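PDB 1WE1: heme oxygenase 1 from Synechocystis sp., which probably catalyses the oxygen-dependent opening of the heme ring to biliverdin IXalpha with release of iron and carbon monoxide, a step toward the chromophores of the photosynthetic antennae. Local coordinates for residues F29-Y39 with L138-M146; V43-E54 with N75-L84. All blocks are in the same frame, centred on the assembly; numbering follows the deposited sequence.

Contact 1. Residues F29-Y39 with L138-M146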
loop_
_atom_site.group_PDB
_atom_site.type_symbol
_atom_site.label_atom_id
_atom_site.label_comp_id
_atom_site.label_asym_id
_atom_site.label_seq_id
_atom_site.Cartn_x
_atom_site.Cartn_y
_atom_site.Cartn_z
ATOM N N PHE A 29 -8.648 6.091 12.116
ATOM C CA PHE A 29 -9.209 5.822 10.791
ATOM C C PHE A 29 -10.310 4.758 10.873
ATOM O O PHE A 29 -11.385 4.903 10.302
ATOM C CB PHE A 29 -8.106 5.311 9.859
ATOM C CG PHE A 29 -8.568 5.056 8.459
ATOM C CD1 PHE A 29 -8.339 5.990 7.464
ATOM C CD2 PHE A 29 -9.235 3.883 8.138
ATOM C CE1 PHE A 29 -8.764 5.761 6.165
ATOM C CE2 PHE A 29 -9.665 3.643 6.850
ATOM C CZ PHE A 29 -9.429 4.583 5.856
ATOM N N LEU A 30 -10.015 3.680 11.583
ATOM C CA LEU A 30 -10.956 2.591 11.735
ATOM C C LEU A 30 -12.228 3.044 12.426
ATOM O O LEU A 30 -13.322 2.710 11.980
ATOM C CB LEU A 30 -10.293 1.441 12.493
ATOM C CG LEU A 30 -9.858 0.239 11.635
ATOM C CD1 LEU A 30 -9.803 0.607 10.163
ATOM C CD2 LEU A 30 -8.503 -0.264 12.124
ATOM N N LYS A 31 -12.089 3.808 13.505
ATOM C CA LYS A 31 -13.253 4.308 14.232
ATOM C C LYS A 31 -13.963 5.418 13.453
ATOM O O LYS A 31 -14.784 6.153 14.006
ATOM C CB LYS A 31 -12.861 4.832 15.620
ATOM C CG LYS A 31 -12.629 3.752 16.672
ATOM C CD LYS A 31 -12.868 4.315 18.073
ATOM C CE LYS A 31 -12.837 3.240 19.155
ATOM N NZ LYS A 31 -11.458 2.774 19.434
ATOM N N GLY A 32 -13.624 5.547 12.173
ATOM C CA GLY A 32 -14.265 6.537 11.333
ATOM C C GLY A 32 -13.761 7.960 11.355
ATOM O O GLY A 32 -14.308 8.809 10.654
ATOM N N VAL A 33 -12.742 8.258 12.149
ATOM C CA VAL A 33 -12.237 9.620 12.157
ATOM C C VAL A 33 -10.966 9.749 11.299
ATOM O O VAL A 33 -9.845 9.437 11.719
ATOM C CB VAL A 33 -12.053 10.147 13.627
ATOM C CG1 VAL A 33 -11.900 9.014 14.577
ATOM C CG2 VAL A 33 -10.872 11.092 13.728
ATOM N N VAL A 34 -11.191 10.163 10.056
ATOM C CA VAL A 34 -10.144 10.392 9.069
ATOM C C VAL A 34 -10.473 11.746 8.475
ATOM O O VAL A 34 -11.632 12.153 8.439
ATOM C CB VAL A 34 -10.149 9.340 7.926
ATOM C CG1 VAL A 34 -11.517 9.243 7.313
ATOM C CG2 VAL A 34 -9.153 9.736 6.843
ATOM N N GLU A 35 -9.462 12.454 8.009
ATOM C CA GLU A 35 -9.722 13.759 7.454
ATOM C C GLU A 35 -8.881 14.040 6.225
ATOM O O GLU A 35 -7.675 13.795 6.200
ATOM C CB GLU A 35 -9.522 14.812 8.548
ATOM C CG GLU A 35 -8.726 16.047 8.158
ATOM C CD GLU A 35 -7.239 15.867 8.379
ATOM O OE1 GLU A 35 -6.847 14.873 9.027
ATOM O OE2 GLU A 35 -6.466 16.730 7.920
ATOM N N LYS A 36 -9.564 14.543 5.205
ATOM C CA LYS A 36 -8.990 14.888 3.915
ATOM C C LYS A 36 -7.539 15.395 3.869
ATOM O O LYS A 36 -6.761 14.949 3.038
ATOM C CB LYS A 36 -9.915 15.900 3.227
ATOM C CG LYS A 36 -9.324 16.544 1.982
ATOM C CD LYS A 36 -10.229 17.649 1.428
ATOM C CE LYS A 36 -9.554 18.413 0.281
ATOM N NZ LYS A 36 -9.187 17.550 -0.882
ATOM N N ASN A 37 -7.146 16.305 4.751
ATOM C CA ASN A 37 -5.783 16.823 4.660
ATOM C C ASN A 37 -4.636 15.891 5.010
ATOM O O ASN A 37 -3.623 15.881 4.315
ATOM C CB ASN A 37 -5.662 18.125 5.447
ATOM C CG ASN A 37 -6.561 19.199 4.895
ATOM O OD1 ASN A 37 -6.525 19.501 3.697
ATOM N ND2 ASN A 37 -7.388 19.776 5.757
ATOM N N SER A 38 -4.766 15.113 6.075
ATOM C CA SER A 38 -3.689 14.204 6.417
ATOM C C SER A 38 -3.726 12.990 5.469
ATOM O O SER A 38 -2.699 12.600 4.919
ATOM C CB SER A 38 -3.791 13.780 7.888
ATOM O OG SER A 38 -5.076 13.285 8.206
ATOM N N TYR A 39 -4.914 12.432 5.246
ATOM C CA TYR A 39 -5.078 11.274 4.366
ATOM C C TYR A 39 -4.629 11.585 2.946
ATOM O O TYR A 39 -4.248 10.710 2.188
ATOM C CB TYR A 39 -6.545 10.828 4.369
ATOM C CG TYR A 39 -6.895 9.756 3.355
ATOM C CD1 TYR A 39 -7.234 10.090 2.043
ATOM C CD2 TYR A 39 -6.870 8.401 3.705
ATOM C CE1 TYR A 39 -7.535 9.102 1.102
ATOM C CE2 TYR A 39 -7.170 7.406 2.774
ATOM C CZ TYR A 39 -7.500 7.762 1.479
ATOM O OH TYR A 39 -7.788 6.782 0.564
ATOM N N LEU A 138 -11.615 -0.724 3.824
ATOM C CA LEU A 138 -11.019 0.611 3.866
ATOM C C LEU A 138 -11.789 1.643 3.036
ATOM O O LEU A 138 -11.900 2.814 3.422
ATOM C CB LEU A 138 -9.562 0.537 3.386
ATOM C CG LEU A 138 -8.695 -0.394 4.240
ATOM C CD1 LEU A 138 -7.354 -0.646 3.558
ATOM C CD2 LEU A 138 -8.514 0.221 5.631
ATOM N N LYS A 139 -12.316 1.196 1.901
ATOM C CA LYS A 139 -13.055 2.062 1.000
ATOM C C LYS A 139 -14.315 2.610 1.663
ATOM O O LYS A 139 -14.541 3.819 1.653
ATOM C CB LYS A 139 -13.431 1.311 -0.276
ATOM C CG LYS A 139 -13.983 2.213 -1.349
ATOM C CD LYS A 139 -14.672 1.443 -2.457
ATOM C CE LYS A 139 -15.285 2.415 -3.462
ATOM N NZ LYS A 139 -16.250 1.750 -4.390
ATOM N N LYS A 140 -15.132 1.735 2.245
ATOM C CA LYS A 140 -16.344 2.207 2.895
ATOM C C LYS A 140 -16.008 3.132 4.068
ATOM O O LYS A 140 -16.571 4.219 4.187
ATOM C CB LYS A 140 -17.227 1.039 3.374
ATOM C CG LYS A 140 -18.560 1.528 3.978
ATOM C CD LYS A 140 -19.533 0.414 4.334
ATOM C CE LYS A 140 -20.136 -0.221 3.084
ATOM N NZ LYS A 140 -21.173 -1.242 3.418
ATOM N N ILE A 141 -15.090 2.717 4.928
ATOM C CA ILE A 141 -14.710 3.553 6.058
ATOM C C ILE A 141 -14.275 4.949 5.608
ATOM O O ILE A 141 -14.609 5.937 6.245
ATOM C CB ILE A 141 -13.565 2.916 6.873
ATOM C CG1 ILE A 141 -14.100 1.702 7.641
ATOM C CG2 ILE A 141 -12.966 3.954 7.822
ATOM C CD1 ILE A 141 -13.067 0.969 8.455
ATOM N N ALA A 142 -13.529 5.014 4.511
ATOM C CA ALA A 142 -13.059 6.278 3.973
ATOM C C ALA A 142 -14.255 7.066 3.458
ATOM O O ALA A 142 -14.477 8.213 3.856
ATOM C CB ALA A 142 -12.079 6.025 2.852
ATOM N N GLN A 143 -15.014 6.439 2.564
ATOM C CA GLN A 143 -16.212 7.037 1.981
ATOM C C GLN A 143 -17.186 7.576 3.041
ATOM O O GLN A 143 -17.809 8.617 2.847
ATOM C CB GLN A 143 -16.948 6.011 1.121
ATOM C CG GLN A 143 -16.386 5.832 -0.277
ATOM C CD GLN A 143 -17.085 4.707 -1.054
ATOM O OE1 GLN A 143 -16.962 4.610 -2.281
ATOM N NE2 GLN A 143 -17.813 3.851 -0.333
ATOM N N ASN A 144 -17.321 6.865 4.156
ATOM C CA ASN A 144 -18.227 7.310 5.203
ATOM C C ASN A 144 -17.657 8.445 6.050
ATOM O O ASN A 144 -18.352 9.422 6.345
ATOM C CB ASN A 144 -18.625 6.141 6.118
ATOM C CG ASN A 144 -19.733 5.275 5.517
ATOM O OD1 ASN A 144 -20.647 5.781 4.850
ATOM N ND2 ASN A 144 -19.666 3.967 5.764
ATOM N N ALA A 145 -16.386 8.320 6.418
ATOM C CA ALA A 145 -15.735 9.314 7.249
ATOM C C ALA A 145 -15.399 10.635 6.557
ATOM O O ALA A 145 -15.078 11.612 7.223
ATOM C CB ALA A 145 -14.488 8.715 7.849
ATOM N N MET A 146 -15.483 10.671 5.233
ATOM C CA MET A 146 -15.159 11.885 4.488
ATOM C C MET A 146 -16.232 12.281 3.468
ATOM O O MET A 146 -16.140 13.332 2.831
ATOM C CB MET A 146 -13.812 11.712 3.766
ATOM C CG MET A 146 -12.584 11.758 4.667
ATOM S SD MET A 146 -11.035 11.294 3.821
ATOM C CE MET A 146 -10.938 12.552 2.623
#
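Met146, at the C-terminal end of helix 120-146, reaches across to the turn that leads into helix 36-59. Its chain runs extended to the sulfur and then bends (chi3 63°), which lays the methyl CE against the backbone of Lys36, 3.3 Å from Lys36 CA. SD sits 4.8 Å from the centroid of the Tyr39 ring, an oblique Met-aromatic contact, while CG packs crosswise on Val34 CG1 at 3.8 Å. Shortening Met146 to an alanine would remove CG, SD and CE, and is likely to open a gap beside Val34 and Lys36 and leave the Tyr39 ring without its sulfur neighbour. About a turn and a half earlier in the helix, Ile141 points its CG2 branch at Phe29, 3.5 Å from Phe29 CE2, and its CD1 meets Leu30 CD1 at 3.7 Å. The Phe29 ring also touches Leu138, whose CD2 lies 3.8 Å from Phe29 CE2. No hydrogen bond joins the two segments, so the contact is held by apolar side chains. Between the two clusters Gly32, with positive phi, is the C-prime residue of a Schellman motif that ends helix 24-30, and Glu35 N-caps the next helix. Leu30 and Leu138 touch the bound heme, placing the connection between helices 24-30 and 36-59, packed on the end of helix 120-146, at the margin of the heme pocket of the heme oxygenase fold.

Contact 2. Residues V43-E54 with N75-L84; sequences VGNLYFVYSAME and NRKQSLEQDL
Helices 43-54 and 77-84 run nearly antiparallel, their axes 9.2 Å apart at closest approach and crossing at -158°, with Tyr47 opposite Leu80 and Ser51 opposite Lys77. The packing is knobs-into-holes in both directions: Tyr47 enters a hole formed by Lys77, Leu80, Glu81 and Leu84, and Leu80 one formed by Val43, Leu46, Tyr47 and Tyr50. Tyr47 has CG anti to the backbone N (chi1 169°), which swings the ring across to the other helix. Leu84 CD1 lies over one face, 3.7 Å from the Tyr47 ring centroid in a CH-pi contact, and Ser51 OG lies over the opposite face, near the rim. The phenol OH donates to Glu81 OE1 at 3.2 Å, meeting it on the anti side and out of the carboxylate plane. Over a face of the Tyr50 ring stands Arg76 CB, 3.9 Å from the centroid. At the far end, Glu54 accepts two backbone N-H groups at the start of helix 77-88. Lys77 N donates to the syn lone pair of Glu54 OE1 at 2.9 Å, and Arg76 N reaches Glu54 OE2 at 3.1 Å from above the carboxylate plane. The amide of Asn75 stacks on this carboxylate, the planes 11° apart. Beyond the pair, helix 120-146 supplies Tyr128 to Glu54 OE2 and both Asp131 and Arg127 to the Tyr50 hydroxyl. Helix 100-115 packs against Phe48, Val49 and Ala52, while Trp92 of helix 92-95 touches Glu81 and Leu84.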
loop_
_atom_site.group_PDB
_atom_site.type_symbol
_atom_site.label_atom_id
_atom_site.label_comp_id
_atom_site.label_asym_id
_atom_site.label_seq_id
_atom_site.Cartn_x
_atom_site.Cartn_y
_atom_site.Cartn_z
ATOM N N VAL A 43 -1.878 9.488 0.421
ATOM C CA VAL A 43 -2.106 9.180 -0.984
ATOM C C VAL A 43 -0.931 9.657 -1.821
ATOM O O VAL A 43 -0.506 8.972 -2.745
ATOM C CB VAL A 43 -3.402 9.852 -1.484
ATOM C CG1 VAL A 43 -3.567 9.656 -3.000
ATOM C CG2 VAL A 43 -4.602 9.265 -0.735
ATOM N N GLY A 44 -0.415 10.838 -1.499
ATOM C CA GLY A 44 0.727 11.366 -2.223
ATOM C C GLY A 44 1.908 10.424 -2.059
ATOM O O GLY A 44 2.589 10.095 -3.032
ATOM N N ASN A 45 2.159 9.964 -0.836
ATOM C CA ASN A 45 3.270 9.045 -0.629
ATOM C C ASN A 45 3.099 7.720 -1.395
ATOM O O ASN A 45 3.963 7.346 -2.197
ATOM C CB ASN A 45 3.472 8.768 0.854
ATOM C CG ASN A 45 4.244 9.879 1.552
ATOM O OD1 ASN A 45 5.026 10.612 0.932
ATOM N ND2 ASN A 45 4.047 9.991 2.854
ATOM N N LEU A 46 1.993 7.016 -1.168
ATOM C CA LEU A 46 1.778 5.757 -1.868
ATOM C C LEU A 46 1.932 5.966 -3.367
ATOM O O LEU A 46 2.436 5.103 -4.075
ATOM C CB LEU A 46 0.393 5.195 -1.555
ATOM C CG LEU A 46 0.223 4.875 -0.074
ATOM C CD1 LEU A 46 -1.133 4.238 0.173
ATOM C CD2 LEU A 46 1.333 3.938 0.355
ATOM N N TYR A 47 1.506 7.127 -3.846
ATOM C CA TYR A 47 1.626 7.439 -5.256
ATOM C C TYR A 47 3.075 7.233 -5.724
ATOM O O TYR A 47 3.311 6.629 -6.765
ATOM C CB TYR A 47 1.193 8.887 -5.502
ATOM C CG TYR A 47 1.537 9.391 -6.877
ATOM C CD1 TYR A 47 0.900 8.888 -8.005
ATOM C CD2 TYR A 47 2.539 10.337 -7.056
ATOM C CE1 TYR A 47 1.262 9.314 -9.278
ATOM C CE2 TYR A 47 2.907 10.767 -8.326
ATOM C CZ TYR A 47 2.269 10.255 -9.428
ATOM O OH TYR A 47 2.652 10.675 -10.689
ATOM N N PHE A 48 4.045 7.729 -4.956
ATOM C CA PHE A 48 5.454 7.583 -5.333
ATOM C C PHE A 48 5.969 6.159 -5.141
ATOM O O PHE A 48 6.756 5.661 -5.943
ATOM C CB PHE A 48 6.330 8.554 -4.536
ATOM C CG PHE A 48 5.992 10.001 -4.773
ATOM C CD1 PHE A 48 5.239 10.716 -3.846
ATOM C CD2 PHE A 48 6.391 10.637 -5.950
ATOM C CE1 PHE A 48 4.885 12.041 -4.087
ATOM C CE2 PHE A 48 6.041 11.966 -6.205
ATOM C CZ PHE A 48 5.284 12.671 -5.271
ATOM N N VAL A 49 5.517 5.502 -4.081
ATOM C CA VAL A 49 5.961 4.148 -3.827
ATOM C C VAL A 49 5.490 3.215 -4.925
ATOM O O VAL A 49 6.271 2.422 -5.440
ATOM C CB VAL A 49 5.443 3.636 -2.484
ATOM C CG1 VAL A 49 5.901 2.182 -2.281
ATOM C CG2 VAL A 49 5.950 4.541 -1.352
ATOM N N TYR A 50 4.213 3.299 -5.289
ATOM C CA TYR A 50 3.695 2.437 -6.349
ATOM C C TYR A 50 4.342 2.762 -7.672
ATOM O O TYR A 50 4.591 1.872 -8.469
ATOM C CB TYR A 50 2.182 2.560 -6.469
ATOM C CG TYR A 50 1.445 1.751 -5.436
ATOM C CD1 TYR A 50 1.109 0.407 -5.672
ATOM C CD2 TYR A 50 1.086 2.316 -4.213
ATOM C CE1 TYR A 50 0.425 -0.345 -4.703
ATOM C CE2 TYR A 50 0.401 1.572 -3.244
ATOM C CZ TYR A 50 0.074 0.254 -3.495
ATOM O OH TYR A 50 -0.627 -0.447 -2.548
ATOM N N SER A 51 4.628 4.037 -7.915
ATOM C CA SER A 51 5.270 4.401 -9.171
ATOM C C SER A 51 6.587 3.648 -9.265
ATOM O O SER A 51 6.842 2.963 -10.256
ATOM C CB SER A 51 5.529 5.906 -9.250
ATOM O OG SER A 51 4.311 6.617 -9.370
ATOM N N ALA A 52 7.407 3.775 -8.221
ATOM C CA ALA A 52 8.715 3.115 -8.149
ATOM C C ALA A 52 8.603 1.610 -8.384
ATOM O O ALA A 52 9.268 1.050 -9.249
ATOM C CB ALA A 52 9.352 3.372 -6.790
ATOM N N MET A 53 7.740 0.975 -7.604
ATOM C CA MET A 53 7.510 -0.458 -7.678
ATOM C C MET A 53 7.004 -0.929 -9.041
ATOM O O MET A 53 7.506 -1.899 -9.585
ATOM C CB MET A 53 6.530 -0.835 -6.572
ATOM C CG MET A 53 6.140 -2.279 -6.471
ATOM S SD MET A 53 5.380 -2.532 -4.848
ATOM C CE MET A 53 4.137 -1.198 -4.801
ATOM N N GLU A 54 6.019 -0.239 -9.601
ATOM C CA GLU A 54 5.471 -0.635 -10.898
ATOM C C GLU A 54 6.426 -0.427 -12.073
ATOM O O GLU A 54 6.371 -1.156 -13.067
ATOM C CB GLU A 54 4.144 0.084 -11.137
ATOM C CG GLU A 54 2.966 -0.699 -10.582
ATOM C CD GLU A 54 1.910 0.167 -9.933
ATOM O OE1 GLU A 54 1.435 1.128 -10.578
ATOM O OE2 GLU A 54 1.551 -0.125 -8.774
ATOM N N ASN A 75 -1.497 -2.867 -10.988
ATOM C CA ASN A 75 -1.009 -1.481 -11.019
ATOM C C ASN A 75 -1.950 -0.410 -10.428
ATOM O O ASN A 75 -3.070 -0.196 -10.895
ATOM C CB ASN A 75 -0.587 -1.101 -12.450
ATOM C CG ASN A 75 0.684 -1.835 -12.899
ATOM O OD1 ASN A 75 1.205 -1.600 -13.989
ATOM N ND2 ASN A 75 1.177 -2.729 -12.057
ATOM N N ARG A 76 -1.467 0.258 -9.385
ATOM C CA ARG A 76 -2.231 1.288 -8.691
ATOM C C ARG A 76 -1.829 2.729 -9.060
ATOM O O ARG A 76 -2.551 3.666 -8.742
ATOM C CB ARG A 76 -2.077 1.124 -7.165
ATOM C CG ARG A 76 -2.609 -0.173 -6.545
ATOM C CD ARG A 76 -4.125 -0.344 -6.712
ATOM N NE ARG A 76 -4.482 -0.614 -8.101
ATOM C CZ ARG A 76 -5.715 -0.539 -8.593
ATOM N NH1 ARG A 76 -6.732 -0.196 -7.811
ATOM N NH2 ARG A 76 -5.932 -0.800 -9.875
ATOM N N LYS A 77 -0.700 2.918 -9.730
ATOM C CA LYS A 77 -0.266 4.278 -10.030
ATOM C C LYS A 77 -1.342 5.205 -10.611
ATOM O O LYS A 77 -1.626 6.264 -10.041
ATOM C CB LYS A 77 0.949 4.275 -10.955
ATOM C CG LYS A 77 1.544 5.659 -11.091
ATOM C CD LYS A 77 2.548 5.727 -12.215
ATOM C CE LYS A 77 3.117 7.133 -12.347
ATOM N NZ LYS A 77 4.069 7.179 -13.498
ATOM N N GLN A 78 -1.931 4.810 -11.739
ATOM C CA GLN A 78 -2.964 5.608 -12.396
ATOM C C GLN A 78 -4.178 5.910 -11.507
ATOM O O GLN A 78 -4.631 7.054 -11.436
ATOM C CB GLN A 78 -3.436 4.914 -13.678
ATOM C CG GLN A 78 -2.362 4.746 -14.755
ATOM C CD GLN A 78 -1.152 3.937 -14.281
ATOM O OE1 GLN A 78 -1.281 2.978 -13.502
ATOM N NE2 GLN A 78 0.031 4.314 -14.765
ATOM N N SER A 79 -4.708 4.893 -10.834
ATOM C CA SER A 79 -5.865 5.092 -9.970
ATOM C C SER A 79 -5.519 6.075 -8.861
ATOM O O SER A 79 -6.360 6.866 -8.436
ATOM C CB SER A 79 -6.330 3.757 -9.363
ATOM O OG SER A 79 -5.500 3.337 -8.287
ATOM N N LEU A 80 -4.270 6.027 -8.406
ATOM C CA LEU A 80 -3.785 6.902 -7.350
ATOM C C LEU A 80 -3.633 8.333 -7.892
ATOM O O LEU A 80 -3.759 9.316 -7.145
ATOM C CB LEU A 80 -2.453 6.363 -6.828
ATOM C CG LEU A 80 -2.211 6.157 -5.325
ATOM C CD1 LEU A 80 -3.475 5.799 -4.575
ATOM C CD2 LEU A 80 -1.179 5.061 -5.171
ATOM N N GLU A 81 -3.360 8.456 -9.187
ATOM C CA GLU A 81 -3.245 9.778 -9.779
ATOM C C GLU A 81 -4.650 10.364 -9.815
ATOM O O GLU A 81 -4.845 11.572 -9.643
ATOM C CB GLU A 81 -2.686 9.705 -11.200
ATOM C CG GLU A 81 -1.218 9.344 -11.265
ATOM C CD GLU A 81 -0.641 9.472 -12.661
ATOM O OE1 GLU A 81 0.597 9.351 -12.802
ATOM O OE2 GLU A 81 -1.424 9.689 -13.615
ATOM N N GLN A 82 -5.629 9.495 -10.034
ATOM C CA GLN A 82 -7.014 9.927 -10.074
ATOM C C GLN A 82 -7.416 10.468 -8.710
ATOM O O GLN A 82 -8.126 11.468 -8.613
ATOM C CB GLN A 82 -7.915 8.766 -10.503
ATOM C CG GLN A 82 -7.985 8.600 -12.029
ATOM C CD GLN A 82 -8.694 7.322 -12.476
ATOM O OE1 GLN A 82 -9.683 6.894 -11.867
ATOM N NE2 GLN A 82 -8.199 6.716 -13.556
ATOM N N ASP A 83 -6.937 9.825 -7.655
ATOM C CA ASP A 83 -7.251 10.281 -6.313
ATOM C C ASP A 83 -6.578 11.614 -5.971
ATOM O O ASP A 83 -7.162 12.433 -5.281
ATOM C CB ASP A 83 -6.868 9.204 -5.292
ATOM C CG ASP A 83 -7.843 8.028 -5.286
ATOM O OD1 ASP A 83 -7.619 7.067 -4.513
ATOM O OD2 ASP A 83 -8.838 8.060 -6.046
ATOM N N LEU A 84 -5.354 11.829 -6.446
ATOM C CA LEU A 84 -4.647 13.080 -6.184
ATOM C C LEU A 84 -5.407 14.227 -6.853
ATOM O O LEU A 84 -5.529 15.331 -6.305
ATOM C CB LEU A 84 -3.204 13.008 -6.724
ATOM C CG LEU A 84 -2.253 12.067 -5.956
ATOM C CD1 LEU A 84 -1.027 11.685 -6.796
ATOM C CD2 LEU A 84 -1.842 12.742 -4.653
HETATM O O HOH W 1 1.609 1.558 -13.050
#

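How the contacts relate
From the N terminus, the chain enters contact 1 at the end of helix 24-30, turns, and starts helix 36-59, which carries on directly into contact 2. After the connection that follows this long helix, residues 75-84 return to pack on it, closing the short loop of contact 2. The chain then passes through helices 92-95 and 100-115 before the end of helix 120-146 comes back to residues 29-39 and closes the longer loop of contact 1, which therefore encloses contact 2. Helix 36-59 is common to both: contact 1 ties its beginning to helix 120-146, and contact 2 ties its middle to helix 77-88. The contact centres lie about 18 Å apart.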